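Local coordinates for protein 3,4-dihydroxybenzoate decarboxylase (PDB 5NY5) that decarboxylates 3,4-dihydroxybenzoate to catechol, and in reverse carboxylates catechols, as a member of the prenylated-flavin-dependent UbiD family, at residues R70-H76 and H314-T319; G20-D26 and P56-S62. All coordinates share one frame; numbering follows the deposited sequence.

Overall arrangement
From the N terminus the chain passes helix 8-16, strand 22-25 and helix 34-42 before strand 57-60 comes to lie alongside strand 22-25; this is contact 2, which closes a short loop of about thirty residues. Strand 70-73 follows, antiparallel to 57-60, with backbone bonds from Phe60 N to Ile71 O and from Met58 N to Val73 O. Contact 1 opens only then and closes 238 residues later, when strand 316-319 joins 70-73 on the side away from 57-60. The two contacts run in series, neither nested nor crossed, their centres about 9 Å apart. Together they build one four-stranded mixed sheet, in which the N-terminal UbiD region holds a strand from the end of the flavin-binding region.

Contact 1: R70-H76 and H314-T319; sequences RILVGMH and HAILQT
Arg70 and His314 stack at one end of a parallel strand pair, 70-73 with 316-319, by which the N-terminal UbiD region takes a returning strand of the flavin-binding region into its mixed sheet. The guanidinium lies flat on the imidazole, planes 10° apart and centres 3.8 Å apart, although the two side chains as a whole run nearly at right angles. Ile316 lies over the opposite face of the guanidinium, its CG1 3.3 Å from Arg70 NE. Side-on, NE and NH2 both reach the carbonyl His314 O; NH2 meets it in the carbonyl plane at 3.0 Å, whereas NE comes from above that plane. With CG placed between the backbone N and the carbonyl carbon (chi1 45°) and the chain extended to NE, Arg70 reaches across.

Further along, Leu72 CB packs on Ile316 CG2 at 3.6 Å. Gln318 NE2 approaches His76 CE1 obliquely at 3.5 Å and also meets Met75 CB. His76 ND1 bonds Glu326, and its side chain is about 7 Å from that of Ile169, which binds prenylated FMN in another structure of this enzyme. On the other face Val73 CG1 lies 3.7 Å from Thr319 CG2. A water bridges Thr319 O to Met75 N.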
# COMPACT_ATOMS: atom_id res chain seq x y z
N ARG A 70 37.52 -2.43 45.18
CA ARG A 70 36.34 -1.58 45.12
C ARG A 70 35.95 -1.40 43.66
O ARG A 70 36.79 -1.04 42.83
CB ARG A 70 36.60 -0.22 45.80
CG ARG A 70 37.92 0.44 45.44
CD ARG A 70 38.05 1.79 46.12
NE ARG A 70 39.30 2.45 45.76
CZ ARG A 70 39.64 3.68 46.14
NH1 ARG A 70 38.81 4.39 46.90
NH2 ARG A 70 40.79 4.20 45.77
N ILE A 71 34.68 -1.67 43.36
CA ILE A 71 34.19 -1.75 41.99
C ILE A 71 33.30 -0.54 41.70
O ILE A 71 32.45 -0.17 42.52
CB ILE A 71 33.43 -3.07 41.75
CG1 ILE A 71 34.37 -4.25 42.01
CG2 ILE A 71 32.87 -3.12 40.34
CD1 ILE A 71 33.74 -5.59 41.78
N LEU A 72 33.49 0.05 40.53
CA LEU A 72 32.83 1.29 40.14
C LEU A 72 31.97 1.06 38.91
O LEU A 72 32.44 0.51 37.91
CB LEU A 72 33.88 2.36 39.86
CG LEU A 72 33.35 3.74 39.52
CD1 LEU A 72 32.52 4.26 40.67
CD2 LEU A 72 34.53 4.64 39.24
N VAL A 73 30.71 1.49 38.98
CA VAL A 73 29.77 1.36 37.87
C VAL A 73 28.94 2.63 37.75
O VAL A 73 28.71 3.34 38.73
CB VAL A 73 28.83 0.14 38.04
CG1 VAL A 73 29.61 -1.16 38.01
CG2 VAL A 73 28.03 0.26 39.32
N GLY A 74 28.50 2.90 36.52
CA GLY A 74 27.55 3.96 36.27
C GLY A 74 28.13 5.33 36.02
O GLY A 74 27.38 6.31 36.04
N MSE A 75 29.43 5.43 35.77
CA MSE A 75 30.08 6.73 35.65
C MSE A 75 29.51 7.55 34.50
O MSE A 75 29.29 8.74 34.63
CB MSE A 75 31.59 6.55 35.49
CG MSE A 75 32.43 7.79 35.75
SE MSE A 75 32.26 8.57 37.55
CE MSE A 75 32.10 6.96 38.58
N HIS A 76 29.25 6.89 33.37
CA HIS A 76 28.68 7.55 32.20
C HIS A 76 27.19 7.28 32.05
O HIS A 76 26.63 7.57 30.99
CB HIS A 76 29.41 7.13 30.93
CG HIS A 76 30.89 6.99 31.09
ND1 HIS A 76 31.50 5.77 31.34
CD2 HIS A 76 31.89 7.90 31.05
CE1 HIS A 76 32.80 5.95 31.44
NE2 HIS A 76 33.07 7.23 31.26
N HIS A 314 45.33 0.76 45.77
CA HIS A 314 43.89 0.67 45.99
C HIS A 314 43.13 0.96 44.69
O HIS A 314 42.27 1.83 44.62
CB HIS A 314 43.46 1.61 47.12
CG HIS A 314 42.17 1.20 47.78
ND1 HIS A 314 41.39 2.08 48.49
CD2 HIS A 314 41.55 0.00 47.84
CE1 HIS A 314 40.33 1.45 48.95
NE2 HIS A 314 40.40 0.19 48.58
N ALA A 315 43.47 0.19 43.67
CA ALA A 315 42.98 0.46 42.32
C ALA A 315 41.48 0.27 42.23
O ALA A 315 40.92 -0.72 42.71
CB ALA A 315 43.68 -0.46 41.31
N ILE A 316 40.81 1.24 41.61
CA ILE A 316 39.38 1.17 41.38
C ILE A 316 39.13 0.37 40.11
O ILE A 316 39.75 0.62 39.07
CB ILE A 316 38.78 2.58 41.26
CG1 ILE A 316 39.00 3.36 42.56
CG2 ILE A 316 37.31 2.50 40.92
CD1 ILE A 316 38.67 4.83 42.44
N LEU A 317 38.24 -0.61 40.19
CA LEU A 317 37.81 -1.38 39.02
C LEU A 317 36.55 -0.73 38.46
O LEU A 317 35.50 -0.76 39.10
CB LEU A 317 37.58 -2.84 39.38
CG LEU A 317 37.17 -3.75 38.22
CD1 LEU A 317 38.14 -3.59 37.06
CD2 LEU A 317 37.11 -5.20 38.66
N GLN A 318 36.66 -0.15 37.27
CA GLN A 318 35.54 0.51 36.62
C GLN A 318 34.96 -0.38 35.52
O GLN A 318 35.71 -0.94 34.72
CB GLN A 318 35.96 1.86 36.02
CG GLN A 318 34.85 2.58 35.29
CD GLN A 318 35.28 3.93 34.75
OE1 GLN A 318 36.47 4.23 34.67
NE2 GLN A 318 34.32 4.76 34.38
N THR A 319 33.64 -0.50 35.50
CA THR A 319 32.92 -1.21 34.45
C THR A 319 31.53 -0.60 34.34
O THR A 319 31.26 0.47 34.90
CB THR A 319 32.89 -2.72 34.75
OG1 THR A 319 32.32 -3.42 33.63
CG2 THR A 319 32.06 -3.00 35.99
O HOH W 1 31.32 2.97 34.71

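Contact 2: G20-D26 and P56-S62; sequences GHYIETD and PAMMFNS
The Tyr22 ring meets Met59 obliquely, with CZ 3.9 Å from Met59 CB, and at its edge, in the ring plane, its hydroxyl donates to Glu24 OE2. Tyr22, Glu24 and Met59 line one face of the parallel pair 22-25 and 57-60, the two strands of a beta-alpha-beta unit with helix 34-42 in its crossover. The carboxylate receives the tyrosine's bond on its anti side. Asn61 ND2, from just past the clear part of strand 57-60, reaches the other oxygen, Glu24 OE1, at 2.9 Å from above the carboxylate plane, and the amide stands at 90° to the carboxylate while keeping OE1 within its own plane. Held through both oxygens, the Glu24 carboxylate links the tyrosine to the asparagine. Glu24 and Met59 run side by side, and helix 8-16 packs against Tyr22 and Met59.

The opposite face carries Ile23, Thr25, Met58 and Phe60. A chi1 of 67° sets Ile23 CG1 over its own backbone, flanked by N and the carbonyl carbon, and 3.8 Å from Met58 CG, while CG2 rests on Pro56. Met58, a selenomethionine, extends until its CE reaches Thr25 CG2. Helix 34-42 packs on Met58 and Phe60, and Trp486 of the second subunit reaches Thr25 and Met58. Next to Phe60, the methyl of Thr25 approaches the ring obliquely, CG2 lying 3.6 Å from Phe60 CD1.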
# COMPACT_ATOMS: atom_id res chain seq x y z
N GLY A 20 23.97 13.77 44.41
CA GLY A 20 23.06 13.02 43.56
C GLY A 20 23.74 12.25 42.45
O GLY A 20 23.09 11.41 41.82
N HIS A 21 25.02 12.51 42.18
CA HIS A 21 25.72 11.87 41.08
C HIS A 21 26.71 10.81 41.52
O HIS A 21 27.26 10.12 40.66
CB HIS A 21 26.46 12.93 40.25
CG HIS A 21 25.56 13.70 39.33
ND1 HIS A 21 25.11 13.19 38.13
CD2 HIS A 21 25.03 14.94 39.44
CE1 HIS A 21 24.34 14.08 37.54
NE2 HIS A 21 24.27 15.15 38.31
N TYR A 22 26.95 10.64 42.82
CA TYR A 22 27.92 9.66 43.28
C TYR A 22 27.56 9.23 44.70
O TYR A 22 27.29 10.07 45.55
CB TYR A 22 29.34 10.22 43.24
CG TYR A 22 30.39 9.26 43.76
CD1 TYR A 22 30.97 8.31 42.92
CD2 TYR A 22 30.82 9.31 45.08
CE1 TYR A 22 31.93 7.44 43.39
CE2 TYR A 22 31.78 8.44 45.55
CZ TYR A 22 32.33 7.51 44.70
OH TYR A 22 33.29 6.64 45.17
N ILE A 23 27.58 7.91 44.93
CA ILE A 23 27.39 7.34 46.26
C ILE A 23 28.39 6.21 46.44
O ILE A 23 28.98 5.70 45.48
CB ILE A 23 25.96 6.81 46.49
CG1 ILE A 23 25.69 5.59 45.60
CG2 ILE A 23 24.92 7.89 46.25
CD1 ILE A 23 24.41 4.87 45.93
N GLU A 24 28.59 5.82 47.69
CA GLU A 24 29.37 4.65 48.04
C GLU A 24 28.55 3.77 48.97
O GLU A 24 27.59 4.22 49.59
CB GLU A 24 30.70 5.02 48.71
CG GLU A 24 31.66 5.81 47.85
CD GLU A 24 32.97 6.09 48.55
OE1 GLU A 24 33.11 5.71 49.73
OE2 GLU A 24 33.87 6.69 47.92
N THR A 25 28.95 2.51 49.07
CA THR A 25 28.33 1.59 50.01
C THR A 25 29.40 0.67 50.59
O THR A 25 30.30 0.23 49.87
CB THR A 25 27.22 0.75 49.36
OG1 THR A 25 26.74 -0.21 50.30
CG2 THR A 25 27.74 0.03 48.12
N ASP A 26 29.30 0.41 51.88
CA ASP A 26 30.15 -0.56 52.55
C ASP A 26 29.45 -1.88 52.77
O ASP A 26 30.04 -2.80 53.35
CB ASP A 26 30.65 0.00 53.88
CG ASP A 26 31.35 1.34 53.73
OD1 ASP A 26 32.44 1.37 53.13
OD2 ASP A 26 30.80 2.35 54.21
N PRO A 56 22.86 8.00 40.56
CA PRO A 56 24.27 8.26 40.85
C PRO A 56 25.15 7.15 40.30
O PRO A 56 24.73 6.00 40.16
CB PRO A 56 24.32 8.29 42.38
CG PRO A 56 23.25 7.33 42.77
CD PRO A 56 22.15 7.48 41.74
N ALA A 57 26.38 7.51 39.98
CA ALA A 57 27.40 6.49 39.82
C ALA A 57 27.67 5.87 41.19
O ALA A 57 27.48 6.50 42.23
CB ALA A 57 28.67 7.09 39.23
N MSE A 58 28.10 4.62 41.18
CA MSE A 58 28.16 3.89 42.44
C MSE A 58 29.48 3.17 42.67
O MSE A 58 30.00 2.49 41.78
CB MSE A 58 27.01 2.88 42.50
CG MSE A 58 26.76 2.32 43.88
SE MSE A 58 24.99 1.52 43.98
CE MSE A 58 25.02 0.96 45.84
N MSE A 59 30.01 3.32 43.87
CA MSE A 59 31.22 2.63 44.28
C MSE A 59 30.90 1.58 45.33
O MSE A 59 30.36 1.88 46.39
CB MSE A 59 32.24 3.63 44.84
CG MSE A 59 33.54 2.98 45.31
SE MSE A 59 34.74 2.57 43.84
CE MSE A 59 35.20 4.39 43.34
N PHE A 60 31.25 0.33 45.03
CA PHE A 60 31.05 -0.78 45.96
C PHE A 60 32.39 -1.05 46.64
O PHE A 60 33.28 -1.67 46.06
CB PHE A 60 30.52 -2.01 45.24
CG PHE A 60 29.12 -1.84 44.71
CD1 PHE A 60 28.04 -2.36 45.40
CD2 PHE A 60 28.88 -1.15 43.53
CE1 PHE A 60 26.75 -2.21 44.93
CE2 PHE A 60 27.59 -1.00 43.05
CZ PHE A 60 26.53 -1.53 43.75
N ASN A 61 32.53 -0.57 47.88
CA ASN A 61 33.79 -0.67 48.61
C ASN A 61 34.00 -2.04 49.24
O ASN A 61 35.14 -2.39 49.57
CB ASN A 61 33.86 0.40 49.70
CG ASN A 61 34.12 1.78 49.14
OD1 ASN A 61 34.86 1.94 48.16
ND2 ASN A 61 33.52 2.80 49.75
N SER A 62 32.94 -2.82 49.43
CA SER A 62 33.02 -4.13 50.06
C SER A 62 32.62 -5.19 49.05
O SER A 62 31.44 -5.35 48.75
CB SER A 62 32.13 -4.19 51.31
OG SER A 62 32.15 -5.49 51.87